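Local coordinates for Mn transporter subunit (Synechocystis sp. PCC 6803, PDB 3UJP), which binds manganese as the MntC subunit of a manganese transporter and probably hands the ion to the membrane part of an ABC importer, at residues E64-P70 and L91-F95; D74-Q79 and F98-V102; I114-P118 and S201-R205; C245-V249 and Y270-L274. All coordinates share one frame; numbering follows the deposited sequence.

Interaction 1 (E64-P70 and L91-F95). With MN (manganese (II) ion), chain D; ZN (zinc ion), chain E.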
loop_
_atom_site.group_PDB
_atom_site.type_symbol
_atom_site.label_atom_id
_atom_site.label_comp_id
_atom_site.label_asym_id
_atom_site.label_seq_id
_atom_site.Cartn_x
_atom_site.Cartn_y
_atom_site.Cartn_z
ATOM N N GLU A 64 -20.182 -13.892 0.376
ATOM C CA GLU A 64 -21.520 -13.460 0.741
ATOM C C GLU A 64 -21.431 -12.375 1.812
ATOM O O GLU A 64 -21.076 -12.652 2.944
ATOM C CB GLU A 64 -22.385 -14.651 1.181
ATOM C CG GLU A 64 -23.346 -14.355 2.335
ATOM C CD GLU A 64 -24.576 -13.583 1.894
ATOM O OE1 GLU A 64 -25.584 -13.556 2.646
ATOM O OE2 GLU A 64 -24.533 -13.011 0.789
ATOM N N ILE A 65 -21.748 -11.140 1.421
ATOM C CA ILE A 65 -21.583 -9.941 2.253
ATOM C C ILE A 65 -22.715 -9.700 3.225
ATOM O O ILE A 65 -22.574 -8.865 4.102
ATOM C CB ILE A 65 -21.498 -8.625 1.391
ATOM C CG1 ILE A 65 -22.739 -8.485 0.500
ATOM C CG2 ILE A 65 -20.237 -8.582 0.537
ATOM C CD1 ILE A 65 -23.054 -7.062 0.135
ATOM N N HIS A 66 -23.839 -10.388 3.035
ATOM C CA HIS A 66 -25.079 -10.119 3.773
ATOM C C HIS A 66 -25.117 -10.846 5.123
ATOM O O HIS A 66 -25.698 -10.343 6.088
ATOM C CB HIS A 66 -26.289 -10.599 2.975
ATOM C CG HIS A 66 -26.761 -9.661 1.907
ATOM N ND1 HIS A 66 -27.748 -8.729 2.127
ATOM C CD2 HIS A 66 -26.433 -9.570 0.599
ATOM C CE1 HIS A 66 -27.991 -8.079 1.000
ATOM N NE2 HIS A 66 -27.202 -8.563 0.061
ATOM N N GLY A 67 -24.528 -12.041 5.191
ATOM C CA GLY A 67 -24.571 -12.826 6.411
ATOM C C GLY A 67 -23.210 -13.335 6.806
ATOM O O GLY A 67 -23.091 -14.389 7.429
ATOM N N TYR A 68 -22.187 -12.569 6.436
ATOM C CA TYR A 68 -20.796 -12.937 6.665
ATOM C C TYR A 68 -20.623 -13.127 8.152
ATOM O O TYR A 68 -21.356 -12.535 8.956
ATOM C CB TYR A 68 -19.859 -11.838 6.119
ATOM C CG TYR A 68 -18.367 -12.022 6.382
ATOM C CD1 TYR A 68 -17.647 -13.042 5.764
ATOM C CD2 TYR A 68 -17.671 -11.148 7.223
ATOM C CE1 TYR A 68 -16.279 -13.199 5.996
ATOM C CE2 TYR A 68 -16.310 -11.302 7.460
ATOM C CZ TYR A 68 -15.620 -12.333 6.850
ATOM O OH TYR A 68 -14.268 -12.504 7.075
ATOM N N GLU A 69 -19.678 -13.979 8.520
ATOM C CA GLU A 69 -19.364 -14.193 9.918
ATOM C C GLU A 69 -17.936 -13.777 10.179
ATOM O O GLU A 69 -17.005 -14.523 9.884
ATOM C CB GLU A 69 -19.546 -15.658 10.296
ATOM C CG GLU A 69 -19.766 -15.899 11.781
ATOM C CD GLU A 69 -21.161 -15.490 12.206
ATOM O OE1 GLU A 69 -21.281 -14.688 13.175
ATOM O OE2 GLU A 69 -22.127 -15.973 11.551
ATOM N N PRO A 70 -17.761 -12.584 10.759
ATOM C CA PRO A 70 -16.446 -11.994 11.056
ATOM C C PRO A 70 -15.524 -12.892 11.912
ATOM O O PRO A 70 -15.854 -13.169 13.073
ATOM C CB PRO A 70 -16.792 -10.712 11.832
ATOM C CG PRO A 70 -18.239 -10.467 11.575
ATOM C CD PRO A 70 -18.874 -11.780 11.286
ATOM N N LEU A 91 -27.505 -3.942 5.102
ATOM C CA LEU A 91 -26.876 -4.772 4.090
ATOM C C LEU A 91 -26.044 -5.790 4.820
ATOM O O LEU A 91 -26.275 -6.999 4.744
ATOM C CB LEU A 91 -25.980 -3.955 3.145
ATOM C CG LEU A 91 -25.237 -4.793 2.107
ATOM C CD1 LEU A 91 -26.175 -5.190 1.013
ATOM C CD2 LEU A 91 -24.072 -4.042 1.544
ATOM N N GLU A 92 -25.051 -5.282 5.528
ATOM C CA GLU A 92 -24.212 -6.137 6.333
ATOM C C GLU A 92 -24.973 -6.407 7.648
ATOM O O GLU A 92 -25.019 -5.572 8.544
ATOM C CB GLU A 92 -22.850 -5.459 6.527
ATOM C CG GLU A 92 -22.950 -3.954 6.791
ATOM C CD GLU A 92 -22.806 -3.085 5.551
ATOM O OE1 GLU A 92 -21.971 -3.403 4.692
ATOM O OE2 GLU A 92 -23.502 -2.056 5.459
ATOM N N ARG A 93 -25.619 -7.558 7.740
ATOM C CA ARG A 93 -26.484 -7.831 8.873
ATOM C C ARG A 93 -25.668 -7.995 10.130
ATOM O O ARG A 93 -26.189 -7.834 11.245
ATOM C CB ARG A 93 -27.329 -9.073 8.610
ATOM C CG ARG A 93 -28.749 -8.730 8.201
ATOM C CD ARG A 93 -29.589 -9.942 7.841
ATOM N NE ARG A 93 -29.220 -10.570 6.569
ATOM C CZ ARG A 93 -28.677 -11.781 6.468
ATOM N NH1 ARG A 93 -28.432 -12.491 7.565
ATOM N NH2 ARG A 93 -28.372 -12.289 5.280
ATOM N N TRP A 94 -24.383 -8.295 9.936
ATOM C CA TRP A 94 -23.452 -8.638 11.020
ATOM C C TRP A 94 -22.748 -7.423 11.618
ATOM O O TRP A 94 -22.031 -7.534 12.611
ATOM C CB TRP A 94 -22.388 -9.614 10.507
ATOM C CG TRP A 94 -21.777 -9.165 9.220
ATOM C CD1 TRP A 94 -22.195 -9.479 7.957
ATOM C CD2 TRP A 94 -20.653 -8.281 9.054
ATOM N NE1 TRP A 94 -21.401 -8.856 7.018
ATOM C CE2 TRP A 94 -20.448 -8.116 7.665
ATOM C CE3 TRP A 94 -19.792 -7.629 9.943
ATOM C CZ2 TRP A 94 -19.425 -7.337 7.155
ATOM C CZ3 TRP A 94 -18.776 -6.849 9.424
ATOM C CH2 TRP A 94 -18.601 -6.712 8.053
ATOM N N PHE A 95 -22.954 -6.266 11.006
ATOM C CA PHE A 95 -22.201 -5.089 11.366
ATOM C C PHE A 95 -22.533 -4.631 12.776
ATOM O O PHE A 95 -21.646 -4.586 13.620
ATOM C CB PHE A 95 -22.415 -3.963 10.357
ATOM C CG PHE A 95 -21.388 -2.901 10.450
ATOM C CD1 PHE A 95 -20.080 -3.153 10.045
ATOM C CD2 PHE A 95 -21.698 -1.666 10.989
ATOM C CE1 PHE A 95 -19.103 -2.183 10.150
ATOM C CE2 PHE A 95 -20.729 -0.686 11.104
ATOM C CZ PHE A 95 -19.424 -0.946 10.680
HETATM MN MN MN D . -27.114 -8.736 -2.104
HETATM ZN ZN ZN E . -22.529 -13.444 13.860
#
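W94 NE1 donates to the backbone O of I65 at 3.1 Å; the oxygen lies close to the indole plane, while the N-H comes in from above the carbonyl plane, 45° out of it. The bond ties together two loops of the N-terminal lobe of a metal-binding solute-binding protein, E64-P70 after strand 54-57 and L91-F95 after strand 83-86 of one parallel sheet. Next to it, R93 N bonds the O of H66 at 3.2 Å, and the bent R93 chain brings its guanidinium back so that this oxygen also sits over the centre of one face; NH1 of R93 makes a salt bridge with E220. Y68 turns its edge to one face of W94, planes at 70°, and P70 CG reaches W94 CE3 at 3.6 Å. The H66 ring reaches the metal: NE2 binds manganese at 2.2 Å, alongside H131, E197 and D272. L91, its CG anti to the backbone N (chi1 177°), divides at CG: CD1 lies 3.4 Å from H66 CE1, and CD2 lies 3.5 Å from I65 CD1.

Interaction 2 (D74-Q79 and F98-V102); sequences DIVKAQ and FLGNV
F98 holds CG trans to its own backbone N (chi1 180°), which carries the ring across to helix 72-80, while I75 places CG1 opposite its carbonyl carbon (chi1 -49°), 3.9 Å from F98 CE1; an unusual chi2 of -111° then sets I75 CD1 3.7 Å from F98 CD1. The two side chains run past each other in opposite directions. On the far end of the ring, the methyl of A78 meets the CE2-CZ side, CB to F98 CE2 being 3.3 Å. D74 contributes its backbone rather than its carboxylate: its O lies at the ring edge, 3.3 Å from F98 CZ, and already accepts the helical bond from A78 N. Both helices are the connections of beta-alpha-beta crossovers in the N-terminal lobe, helix 72-80 joining strands 54-57 and 83-86, and helix 95-100 joining strands 83-86 and 107-109, so the contact fastens two neighbouring crossovers to each other. With an alanine in place of F98, a gap would probably open beside A78 and I75, and W94, which meets the phenyl ring edge to face, would probably lose one of its aromatic neighbours. Beyond the helix end, V102 points at the other helix and sets CG1 3.8 Å from A78 CB, where the backbones come closest, Q79 CA to V102 CA 5.0 Å. Q79 also packs on K173 of the second subunit. Within helix 72-80, K77 NZ forms a salt bridge with D74 OD2 at 3.6 Å, and D74 OD1 is hydrogen-bonded to Y68 OH.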
loop_
_atom_site.group_PDB
_atom_site.type_symbol
_atom_site.label_atom_id
_atom_site.label_comp_id
_atom_site.label_asym_id
_atom_site.label_seq_id
_atom_site.Cartn_x
_atom_site.Cartn_y
_atom_site.Cartn_z
ATOM N N ASP A 74 -10.689 -10.086 11.716
ATOM C CA ASP A 74 -11.618 -9.047 11.309
ATOM C C ASP A 74 -11.818 -8.080 12.469
ATOM O O ASP A 74 -11.690 -6.868 12.291
ATOM C CB ASP A 74 -12.962 -9.639 10.859
ATOM C CG ASP A 74 -12.863 -10.401 9.544
ATOM O OD1 ASP A 74 -13.929 -10.763 9.012
ATOM O OD2 ASP A 74 -11.743 -10.636 9.033
ATOM N N ILE A 75 -12.114 -8.617 13.657
ATOM C CA ILE A 75 -12.389 -7.765 14.817
ATOM C C ILE A 75 -11.139 -7.037 15.265
ATOM O O ILE A 75 -11.207 -5.879 15.697
ATOM C CB ILE A 75 -12.972 -8.523 16.021
ATOM C CG1 ILE A 75 -14.142 -9.405 15.596
ATOM C CG2 ILE A 75 -13.463 -7.530 17.052
ATOM C CD1 ILE A 75 -15.485 -8.920 16.115
ATOM N N VAL A 76 -10.000 -7.715 15.164
ATOM C CA VAL A 76 -8.729 -7.077 15.489
ATOM C C VAL A 76 -8.547 -5.834 14.615
ATOM O O VAL A 76 -8.317 -4.738 15.139
ATOM C CB VAL A 76 -7.500 -8.060 15.412
ATOM C CG1 VAL A 76 -6.976 -8.218 13.983
ATOM C CG2 VAL A 76 -6.381 -7.577 16.311
ATOM N N LYS A 77 -8.683 -6.006 13.295
ATOM C CA LYS A 77 -8.537 -4.899 12.348
ATOM C C LYS A 77 -9.397 -3.750 12.789
ATOM O O LYS A 77 -8.890 -2.725 13.183
ATOM C CB LYS A 77 -8.900 -5.310 10.923
ATOM C CG LYS A 77 -7.802 -6.111 10.214
ATOM C CD LYS A 77 -8.221 -6.554 8.800
ATOM C CE LYS A 77 -9.291 -7.661 8.843
ATOM N NZ LYS A 77 -9.836 -8.063 7.496
ATOM N N ALA A 78 -10.702 -3.945 12.760
ATOM C CA ALA A 78 -11.655 -2.922 13.194
ATOM C C ALA A 78 -11.220 -1.991 14.347
ATOM O O ALA A 78 -11.345 -0.764 14.237
ATOM C CB ALA A 78 -13.000 -3.564 13.515
ATOM N N GLN A 79 -10.743 -2.553 15.457
ATOM C CA GLN A 79 -10.374 -1.725 16.611
ATOM C C GLN A 79 -9.132 -0.861 16.359
ATOM O O GLN A 79 -8.897 0.131 17.064
ATOM C CB GLN A 79 -10.207 -2.589 17.860
ATOM C CG GLN A 79 -9.793 -4.023 17.567
ATOM C CD GLN A 79 -10.070 -4.952 18.734
ATOM O OE1 GLN A 79 -9.365 -5.947 18.943
ATOM N NE2 GLN A 79 -11.104 -4.632 19.505
ATOM N N PHE A 98 -20.646 -6.556 15.227
ATOM C CA PHE A 98 -19.217 -6.386 14.979
ATOM C C PHE A 98 -18.786 -5.030 15.504
ATOM O O PHE A 98 -17.753 -4.885 16.143
ATOM C CB PHE A 98 -18.981 -6.441 13.470
ATOM C CG PHE A 98 -17.547 -6.279 13.062
ATOM C CD1 PHE A 98 -16.696 -7.374 13.022
ATOM C CD2 PHE A 98 -17.058 -5.042 12.674
ATOM C CE1 PHE A 98 -15.363 -7.236 12.631
ATOM C CE2 PHE A 98 -15.726 -4.894 12.279
ATOM C CZ PHE A 98 -14.874 -5.992 12.267
ATOM N N LEU A 99 -19.614 -4.035 15.222
ATOM C CA LEU A 99 -19.357 -2.667 15.622
ATOM C C LEU A 99 -19.302 -2.584 17.135
ATOM O O LEU A 99 -18.343 -2.073 17.704
ATOM C CB LEU A 99 -20.474 -1.771 15.099
ATOM C CG LEU A 99 -20.201 -0.282 15.213
ATOM C CD1 LEU A 99 -18.881 0.043 14.525
ATOM C CD2 LEU A 99 -21.369 0.543 14.654
ATOM N N GLY A 100 -20.339 -3.097 17.780
ATOM C CA GLY A 100 -20.448 -3.012 19.223
ATOM C C GLY A 100 -19.220 -3.427 20.017
ATOM O O GLY A 100 -19.087 -3.056 21.186
ATOM N N ASN A 101 -18.325 -4.168 19.384
ATOM C CA ASN A 101 -17.166 -4.671 20.096
ATOM C C ASN A 101 -15.848 -4.028 19.758
ATOM O O ASN A 101 -14.809 -4.626 19.934
ATOM C CB ASN A 101 -17.075 -6.194 20.110
ATOM C CG ASN A 101 -16.904 -6.782 18.760
ATOM O OD1 ASN A 101 -17.842 -6.846 17.987
ATOM N ND2 ASN A 101 -15.710 -7.248 18.471
ATOM N N VAL A 102 -15.908 -2.792 19.296
ATOM C CA VAL A 102 -14.727 -1.990 19.056
ATOM C C VAL A 102 -14.925 -0.682 19.772
ATOM O O VAL A 102 -16.028 -0.173 19.809
ATOM C CB VAL A 102 -14.599 -1.667 17.611
ATOM C CG1 VAL A 102 -14.792 -2.910 16.799
ATOM C CG2 VAL A 102 -15.634 -0.657 17.262
#

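Interaction 3 (I114-P118 and S201-R205); sequences IEPIP and SYLAR
The extended backbone of I114-P118 passes the first turn of helix 201-206, nearest where the CA atoms of I117 and Y202 are 7.3 Å apart. The loop leaves strand 107-109, an outermost strand of the N-terminal lobe's parallel sheet, whereas the helix lies between strands 192-195 and 210-213 of the C-terminal lobe, so the contact probably bridges the two lobes of this solute-binding fold. Its anchor is the hydroxyl of Y202, which accepts a bond from I117 N at 2.8 Å with 154° at the hydrogen and is also bonded to the backbone O of N129. I117 and N129 are themselves joined through backbone bonds, so the phenol ties together two chain segments already paired. Beside this bond I117 folds its chain over the ring: CG1 stands over one face in a CH-pi contact, 3.8 Å from the Y202 ring centroid and 22° off the normal. A phenylalanine at Y202 would keep this face but would probably leave I117 N and N129 O without the hydroxyl that joins them. R205, one turn on, meets the same isoleucine: I117 CD1 comes nearest, at R205 NH2, and CG1 stands over one face of the guanidinium. The backbone O of E115 lies at the edge of both flat groups, 3.8 Å from Y202 CE1 and 3.7 Å from R205 NH2.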
loop_
_atom_site.group_PDB
_atom_site.type_symbol
_atom_site.label_atom_id
_atom_site.label_comp_id
_atom_site.label_asym_id
_atom_site.label_seq_id
_atom_site.Cartn_x
_atom_site.Cartn_y
_atom_site.Cartn_z
ATOM N N ILE A 114 -30.082 8.610 0.374
ATOM C CA ILE A 114 -30.631 7.829 -0.724
ATOM C C ILE A 114 -31.980 7.296 -0.275
ATOM O O ILE A 114 -32.112 6.776 0.843
ATOM C CB ILE A 114 -29.707 6.667 -1.123
ATOM C CG1 ILE A 114 -28.262 7.137 -1.164
ATOM C CG2 ILE A 114 -30.125 6.059 -2.482
ATOM C CD1 ILE A 114 -27.315 6.040 -1.591
ATOM N N GLU A 115 -32.978 7.482 -1.139
ATOM C CA GLU A 115 -34.320 6.975 -0.899
ATOM C C GLU A 115 -34.382 5.526 -1.370
ATOM O O GLU A 115 -34.251 5.264 -2.572
ATOM C CB GLU A 115 -35.364 7.829 -1.637
ATOM C CG GLU A 115 -36.469 8.412 -0.736
ATOM C CD GLU A 115 -35.980 9.554 0.161
ATOM O OE1 GLU A 115 -35.664 9.298 1.359
ATOM O OE2 GLU A 115 -35.919 10.706 -0.340
ATOM N N PRO A 116 -34.570 4.582 -0.420
ATOM C CA PRO A 116 -34.579 3.150 -0.709
ATOM C C PRO A 116 -35.737 2.727 -1.600
ATOM O O PRO A 116 -36.689 3.474 -1.792
ATOM C CB PRO A 116 -34.752 2.521 0.672
ATOM C CG PRO A 116 -35.353 3.546 1.496
ATOM C CD PRO A 116 -34.769 4.828 1.018
ATOM N N ILE A 117 -35.610 1.540 -2.179
ATOM C CA ILE A 117 -36.721 0.797 -2.759
ATOM C C ILE A 117 -37.007 -0.250 -1.679
ATOM O O ILE A 117 -36.088 -0.912 -1.204
ATOM C CB ILE A 117 -36.293 0.058 -4.070
ATOM C CG1 ILE A 117 -35.774 1.014 -5.168
ATOM C CG2 ILE A 117 -37.393 -0.870 -4.584
ATOM C CD1 ILE A 117 -36.511 2.343 -5.266
ATOM N N PRO A 118 -38.270 -0.397 -1.257
ATOM C CA PRO A 118 -38.462 -1.366 -0.173
ATOM C C PRO A 118 -38.624 -2.765 -0.781
ATOM O O PRO A 118 -38.841 -2.867 -1.985
ATOM C CB PRO A 118 -39.742 -0.871 0.489
ATOM C CG PRO A 118 -40.545 -0.322 -0.691
ATOM C CD PRO A 118 -39.536 0.220 -1.687
ATOM N N SER A 201 -32.660 -3.965 -8.262
ATOM C CA SER A 201 -33.861 -3.137 -8.327
ATOM C C SER A 201 -33.616 -1.643 -8.628
ATOM O O SER A 201 -34.452 -1.005 -9.261
ATOM C CB SER A 201 -34.702 -3.300 -7.055
ATOM O OG SER A 201 -35.639 -4.349 -7.187
ATOM N N TYR A 202 -32.499 -1.071 -8.177
ATOM C CA TYR A 202 -32.239 0.348 -8.459
ATOM C C TYR A 202 -31.810 0.527 -9.897
ATOM O O TYR A 202 -32.331 1.383 -10.617
ATOM C CB TYR A 202 -31.178 0.939 -7.540
ATOM C CG TYR A 202 -31.617 1.015 -6.102
ATOM C CD1 TYR A 202 -32.221 2.155 -5.600
ATOM C CD2 TYR A 202 -31.434 -0.059 -5.245
ATOM C CE1 TYR A 202 -32.622 2.223 -4.278
ATOM C CE2 TYR A 202 -31.835 -0.002 -3.943
ATOM C CZ TYR A 202 -32.430 1.137 -3.457
ATOM O OH TYR A 202 -32.819 1.184 -2.140
ATOM N N LEU A 203 -30.848 -0.295 -10.301
ATOM C CA LEU A 203 -30.390 -0.342 -11.676
ATOM C C LEU A 203 -31.538 -0.421 -12.667
ATOM O O LEU A 203 -31.498 0.214 -13.706
ATOM C CB LEU A 203 -29.505 -1.556 -11.881
ATOM C CG LEU A 203 -28.905 -1.427 -13.264
ATOM C CD1 LEU A 203 -28.129 -0.141 -13.243
ATOM C CD2 LEU A 203 -28.006 -2.573 -13.557
ATOM N N ALA A 204 -32.550 -1.224 -12.347
ATOM C CA ALA A 204 -33.704 -1.406 -13.225
ATOM C C ALA A 204 -34.673 -0.247 -13.130
ATOM O O ALA A 204 -35.320 0.087 -14.109
ATOM C CB ALA A 204 -34.407 -2.708 -12.944
ATOM N N ARG A 205 -34.801 0.369 -11.967
ATOM C CA ARG A 205 -35.612 1.585 -11.901
ATOM C C ARG A 205 -35.009 2.671 -12.813
ATOM O O ARG A 205 -35.727 3.384 -13.517
ATOM C CB ARG A 205 -35.739 2.096 -10.463
ATOM C CG ARG A 205 -36.551 3.354 -10.341
ATOM C CD ARG A 205 -35.707 4.476 -9.791
ATOM N NE ARG A 205 -35.878 4.623 -8.349
ATOM C CZ ARG A 205 -34.883 4.836 -7.486
ATOM N NH1 ARG A 205 -33.623 4.914 -7.910
ATOM N NH2 ARG A 205 -35.143 4.959 -6.188
#

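Interaction 4 (C245-V249 and Y270-L274). With MN (manganese (II) ion), chain D.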
loop_
_atom_site.group_PDB
_atom_site.type_symbol
_atom_site.label_atom_id
_atom_site.label_comp_id
_atom_site.label_asym_id
_atom_site.label_seq_id
_atom_site.Cartn_x
_atom_site.Cartn_y
_atom_site.Cartn_z
ATOM N N CYS A 245 -27.447 -14.988 -12.828
ATOM C CA CYS A 245 -27.218 -15.111 -11.392
ATOM C C CYS A 245 -26.218 -14.048 -10.967
ATOM O O CYS A 245 -25.858 -13.171 -11.761
ATOM C CB CYS A 245 -26.658 -16.492 -11.051
ATOM S SG CYS A 245 -27.300 -17.188 -9.535
ATOM N N GLU A 246 -25.773 -14.121 -9.714
ATOM C CA GLU A 246 -24.703 -13.251 -9.253
ATOM C C GLU A 246 -23.607 -14.087 -8.662
ATOM O O GLU A 246 -23.812 -15.258 -8.315
ATOM C CB GLU A 246 -25.185 -12.228 -8.224
ATOM C CG GLU A 246 -26.229 -11.278 -8.750
ATOM C CD GLU A 246 -27.564 -11.940 -8.860
ATOM O OE1 GLU A 246 -27.982 -12.575 -7.878
ATOM O OE2 GLU A 246 -28.187 -11.848 -9.928
ATOM N N SER A 247 -22.450 -13.459 -8.508
ATOM C CA SER A 247 -21.245 -14.188 -8.170
ATOM C C SER A 247 -21.122 -14.599 -6.714
ATOM O O SER A 247 -20.167 -15.255 -6.364
ATOM C CB SER A 247 -20.019 -13.374 -8.574
ATOM O OG SER A 247 -19.831 -12.250 -7.724
ATOM N N THR A 248 -22.072 -14.217 -5.865
ATOM C CA THR A 248 -21.983 -14.528 -4.420
ATOM C C THR A 248 -22.991 -15.587 -3.885
ATOM O O THR A 248 -22.906 -15.990 -2.718
ATOM C CB THR A 248 -22.052 -13.233 -3.561
ATOM O OG1 THR A 248 -23.269 -12.527 -3.836
ATOM C CG2 THR A 248 -20.894 -12.324 -3.890
ATOM N N VAL A 249 -23.910 -16.041 -4.750
ATOM C CA VAL A 249 -25.003 -16.921 -4.366
ATOM C C VAL A 249 -24.996 -18.181 -5.209
ATOM O O VAL A 249 -24.044 -18.417 -5.956
ATOM C CB VAL A 249 -26.350 -16.217 -4.548
ATOM C CG1 VAL A 249 -26.366 -14.943 -3.734
ATOM C CG2 VAL A 249 -26.576 -15.895 -6.013
ATOM N N TYR A 270 -22.557 -8.987 -11.312
ATOM C CA TYR A 270 -21.794 -8.744 -10.112
ATOM C C TYR A 270 -22.416 -7.629 -9.285
ATOM O O TYR A 270 -22.491 -6.520 -9.766
ATOM C CB TYR A 270 -20.371 -8.397 -10.503
ATOM C CG TYR A 270 -19.564 -9.592 -11.003
ATOM C CD1 TYR A 270 -19.747 -10.108 -12.288
ATOM C CD2 TYR A 270 -18.614 -10.215 -10.181
ATOM C CE1 TYR A 270 -19.000 -11.200 -12.741
ATOM C CE2 TYR A 270 -17.865 -11.313 -10.625
ATOM C CZ TYR A 270 -18.060 -11.799 -11.902
ATOM O OH TYR A 270 -17.311 -12.884 -12.338
ATOM N N VAL A 271 -22.866 -7.899 -8.054
ATOM C CA VAL A 271 -23.429 -6.834 -7.213
ATOM C C VAL A 271 -22.751 -6.620 -5.880
ATOM O O VAL A 271 -22.393 -5.495 -5.523
ATOM C CB VAL A 271 -24.893 -7.038 -6.850
ATOM C CG1 VAL A 271 -25.686 -5.874 -7.348
ATOM C CG2 VAL A 271 -25.421 -8.361 -7.361
ATOM N N ASP A 272 -22.642 -7.704 -5.123
ATOM C CA ASP A 272 -22.209 -7.632 -3.738
ATOM C C ASP A 272 -20.708 -7.822 -3.614
ATOM O O ASP A 272 -20.171 -7.810 -2.509
ATOM C CB ASP A 272 -22.972 -8.658 -2.905
ATOM C CG ASP A 272 -24.479 -8.325 -2.765
ATOM O OD1 ASP A 272 -24.889 -7.196 -3.044
ATOM O OD2 ASP A 272 -25.254 -9.197 -2.346
ATOM N N SER A 273 -20.036 -7.994 -4.747
ATOM C CA SER A 273 -18.590 -8.186 -4.757
ATOM C C SER A 273 -18.037 -8.136 -6.179
ATOM O O SER A 273 -18.707 -8.536 -7.132
ATOM C CB SER A 273 -18.221 -9.516 -4.097
ATOM O OG SER A 273 -17.063 -10.075 -4.689
ATOM N N LEU A 274 -16.792 -7.690 -6.285
ATOM C CA LEU A 274 -16.083 -7.548 -7.538
ATOM C C LEU A 274 -15.377 -8.813 -7.884
ATOM O O LEU A 274 -15.693 -9.843 -7.337
ATOM C CB LEU A 274 -15.030 -6.466 -7.437
ATOM C CG LEU A 274 -15.306 -5.181 -6.686
ATOM C CD1 LEU A 274 -14.083 -4.377 -6.649
ATOM C CD2 LEU A 274 -16.357 -4.398 -7.358
HETATM MN MN MN D . -27.114 -8.736 -2.104
#
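D272, whose OD2 binds manganese at 1.9 Å, has its CB 4.0 Å from T248 OG1, the two side chains crossing at about a right angle. With H66, H131 and E197 it completes the protein ligands of the site. In the C-terminal lobe of this solute-binding protein, C245-V249 runs from the end of strand 242-246 into a turn, and Y270-L274 is the loop that follows the parallel strand 264-269; E246-V249 forms a type I beta turn that faces the ligand-bearing loop. No hydrogen bond crosses between them; the segments meet through van der Waals contacts. Next to the ligand, T248 CG2 meets S273 CB at 3.9 Å. Toward the strand end, V271 CG2 meets E246 CG at 3.3 Å. The E246 chain bends at chi2 (76°), carrying the carboxylate away from V271 to where OE1 takes a hydrogen bond from E197 N, a second-shell link to another manganese ligand. The preceding residue, C245, is joined by disulfide to C196, the neighbour of E197 in sequence, which also ties this strand end to the metal-binding loop. Farther out, S247 lies against the ring of Y270, with CB 3.6 Å from Y270 CE2. Within the ligand loop, S273 OG donates to L274 O at 3.0 Å.

Interactions 1 and 4 meet at the manganese from opposite lobes: H66 NE2 and D272 OD2, both bound to the ion, are 3.2 Å apart, and I65 CG2 packs on D272 O at 3.1 Å. Interaction 2 continues interaction 1 away from the metal. Their segments alternate along the chain, and they join through a probable hydrogen bond, Y68 OH to D74 OD1 at 2.6 Å, and through P70 CB on F98 CD1 at 3.5 Å. Nearest atoms of interactions 2 and 4 are about 13 Å apart. Interaction 3 touches none of the others; its nearest atoms lie about 7 Å from those of interaction 4, and the Y202 side chain is about 10 Å from the manganese.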